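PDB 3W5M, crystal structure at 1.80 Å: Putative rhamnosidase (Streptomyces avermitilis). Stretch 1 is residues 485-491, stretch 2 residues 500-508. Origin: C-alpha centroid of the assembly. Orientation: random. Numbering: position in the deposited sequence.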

# COMPACT_ATOMS: atom_id res chain seq x y z
N GLU A 485 -3.99 17.29 4.06
CA GLU A 485 -2.85 17.70 4.87
C GLU A 485 -3.28 17.71 6.34
O GLU A 485 -4.44 18.01 6.63
CB GLU A 485 -2.35 19.07 4.41
CG GLU A 485 -1.76 19.04 3.01
CD GLU A 485 -1.09 20.34 2.60
OE1 GLU A 485 -1.28 21.38 3.29
OE2 GLU A 485 -0.37 20.33 1.58
N LEU A 486 -2.36 17.36 7.24
CA LEU A 486 -2.59 17.42 8.68
C LEU A 486 -1.59 18.36 9.32
O LEU A 486 -0.43 17.98 9.49
CB LEU A 486 -2.46 16.02 9.33
CG LEU A 486 -3.49 14.93 8.99
CD1 LEU A 486 -3.13 13.60 9.63
CD2 LEU A 486 -4.91 15.35 9.40
N PRO A 487 -2.02 19.57 9.71
CA PRO A 487 -1.04 20.48 10.35
C PRO A 487 -0.66 19.92 11.71
O PRO A 487 -1.46 19.24 12.32
CB PRO A 487 -1.83 21.80 10.52
CG PRO A 487 -3.02 21.68 9.64
CD PRO A 487 -3.33 20.21 9.51
N ALA A 488 0.56 20.17 12.17
CA ALA A 488 0.96 19.74 13.50
C ALA A 488 0.03 20.43 14.50
O ALA A 488 -0.32 21.59 14.31
CB ALA A 488 2.40 20.10 13.75
N ARG A 489 -0.39 19.69 15.52
CA ARG A 489 -1.38 20.18 16.48
C ARG A 489 -0.71 20.73 17.72
O ARG A 489 -1.31 21.52 18.45
CB ARG A 489 -2.34 19.06 16.86
CG ARG A 489 -3.19 18.57 15.70
CD ARG A 489 -4.12 17.44 16.13
NE ARG A 489 -5.31 17.84 16.90
CZ ARG A 489 -6.00 18.98 16.78
NH1 ARG A 489 -5.65 19.92 15.90
NH2 ARG A 489 -7.05 19.19 17.56
N LYS A 490 0.52 20.30 17.97
CA LYS A 490 1.35 20.81 19.07
C LYS A 490 2.82 20.41 18.90
O LYS A 490 3.15 19.45 18.19
CB LYS A 490 0.86 20.31 20.44
CG LYS A 490 1.07 18.83 20.67
CD LYS A 490 0.99 18.51 22.15
CE LYS A 490 0.82 17.01 22.33
NZ LYS A 490 0.94 16.56 23.74
N VAL A 491 3.68 21.17 19.57
CA VAL A 491 5.12 20.98 19.58
C VAL A 491 5.54 20.79 21.03
O VAL A 491 5.18 21.59 21.90
CB VAL A 491 5.83 22.23 19.00
CG1 VAL A 491 7.34 22.06 19.01
CG2 VAL A 491 5.35 22.50 17.59
N VAL A 500 9.25 17.28 19.29
CA VAL A 500 8.30 16.25 18.85
C VAL A 500 7.01 16.96 18.48
O VAL A 500 6.44 17.70 19.29
CB VAL A 500 8.08 15.16 19.92
CG1 VAL A 500 7.01 14.17 19.45
CG2 VAL A 500 9.37 14.42 20.24
N LEU A 501 6.56 16.77 17.23
CA LEU A 501 5.35 17.43 16.76
C LEU A 501 4.29 16.36 16.55
O LEU A 501 4.55 15.32 15.93
CB LEU A 501 5.60 18.24 15.48
CG LEU A 501 6.40 19.56 15.58
CD1 LEU A 501 7.89 19.29 15.77
CD2 LEU A 501 6.16 20.49 14.41
N ASP A 502 3.11 16.62 17.11
CA ASP A 502 1.99 15.69 17.10
C ASP A 502 1.00 16.11 16.04
O ASP A 502 0.49 17.23 16.07
CB ASP A 502 1.30 15.69 18.46
CG ASP A 502 0.16 14.68 18.56
OD1 ASP A 502 -0.15 13.96 17.59
OD2 ASP A 502 -0.41 14.59 19.66
N LEU A 503 0.76 15.21 15.08
CA LEU A 503 -0.18 15.47 14.01
C LEU A 503 -1.62 15.04 14.41
O LEU A 503 -2.57 15.34 13.70
CB LEU A 503 0.27 14.75 12.72
CG LEU A 503 1.58 15.18 12.04
CD1 LEU A 503 1.63 14.66 10.62
CD2 LEU A 503 1.75 16.68 12.03
N GLY A 504 -1.73 14.33 15.53
CA GLY A 504 -3.03 14.02 16.14
C GLY A 504 -3.70 12.81 15.52
O GLY A 504 -4.76 12.36 15.99
N GLN A 505 -3.08 12.29 14.47
CA GLN A 505 -3.66 11.14 13.74
C GLN A 505 -2.51 10.30 13.21
O GLN A 505 -1.57 10.87 12.67
CB GLN A 505 -4.55 11.63 12.58
CG GLN A 505 -4.97 10.51 11.59
CD GLN A 505 -5.90 9.45 12.20
OE1 GLN A 505 -6.96 9.78 12.74
NE2 GLN A 505 -5.51 8.18 12.12
N ASN A 506 -2.57 8.98 13.35
CA ASN A 506 -1.55 8.10 12.79
C ASN A 506 -1.84 8.01 11.29
O ASN A 506 -2.81 7.37 10.88
CB ASN A 506 -1.63 6.71 13.45
CG ASN A 506 -0.41 5.82 13.15
OD1 ASN A 506 0.63 6.26 12.65
ND2 ASN A 506 -0.56 4.52 13.45
N MET A 507 -0.97 8.64 10.47
CA MET A 507 -1.22 8.84 9.05
C MET A 507 -0.10 8.19 8.22
O MET A 507 0.92 7.68 8.76
CB MET A 507 -1.28 10.35 8.73
CG MET A 507 0.01 11.07 9.08
SD MET A 507 0.30 12.52 8.02
CE MET A 507 1.01 11.72 6.56
N VAL A 508 -0.29 8.17 6.90
CA VAL A 508 0.71 7.58 6.02
C VAL A 508 0.99 8.55 4.90
O VAL A 508 0.05 9.05 4.26
CB VAL A 508 0.25 6.23 5.43
CG1 VAL A 508 1.33 5.63 4.53
CG2 VAL A 508 -0.08 5.26 6.55
O HOH W 1 -3.56 17.56 12.27
O HOH W 2 4.10 17.08 20.47

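What holds the two backbones together? Two hydrogen bonds converge on Asp 502: Arg 489 N donates to Asp 502 O at 2.7 Å, and Asp 502 N donates to Lys 490 O at 3.0 Å. Both are nearly straight, and they join segments running antiparallel. One residue along, Val 491 and Leu 501 form a non-hydrogen-bonded pair, where Val 491 CA lies 3.5 Å from Val 500 O in a CA-H...O contact.

How does the link continue where direct bonds stop? Water 1 donates to Pro 487 O (2.7 Å) and to Leu 503 O (2.8 Å), bridging two carbonyls that cannot bond each other because neither carries a proton.

Why does glycine suit position 504? Its phi is positive, and an ideal CB on Gly 504 would fall 2.2 Å from Arg 489 CD, a clash. Without one, Arg 489 CD rests 3.6 Å from Gly 504 CA. Within stretch 2, Gly 504 N donates to Asp 502 OD1 at 2.6 Å.

Which side chains pack? Leu 503 starts away from stretch 1, but its end returns, placing Leu 503 CD2 3.9 Å from Ala 488 CB. Ala 488 CB also meets Leu 501 CD2 at 3.8 Å, while Val 491 CG2 approaches Leu 501 CG at 3.7 Å. Beyond the corner, Leu 486 CD1 reaches Met 507 CB at 3.8 Å, extending the apolar contact.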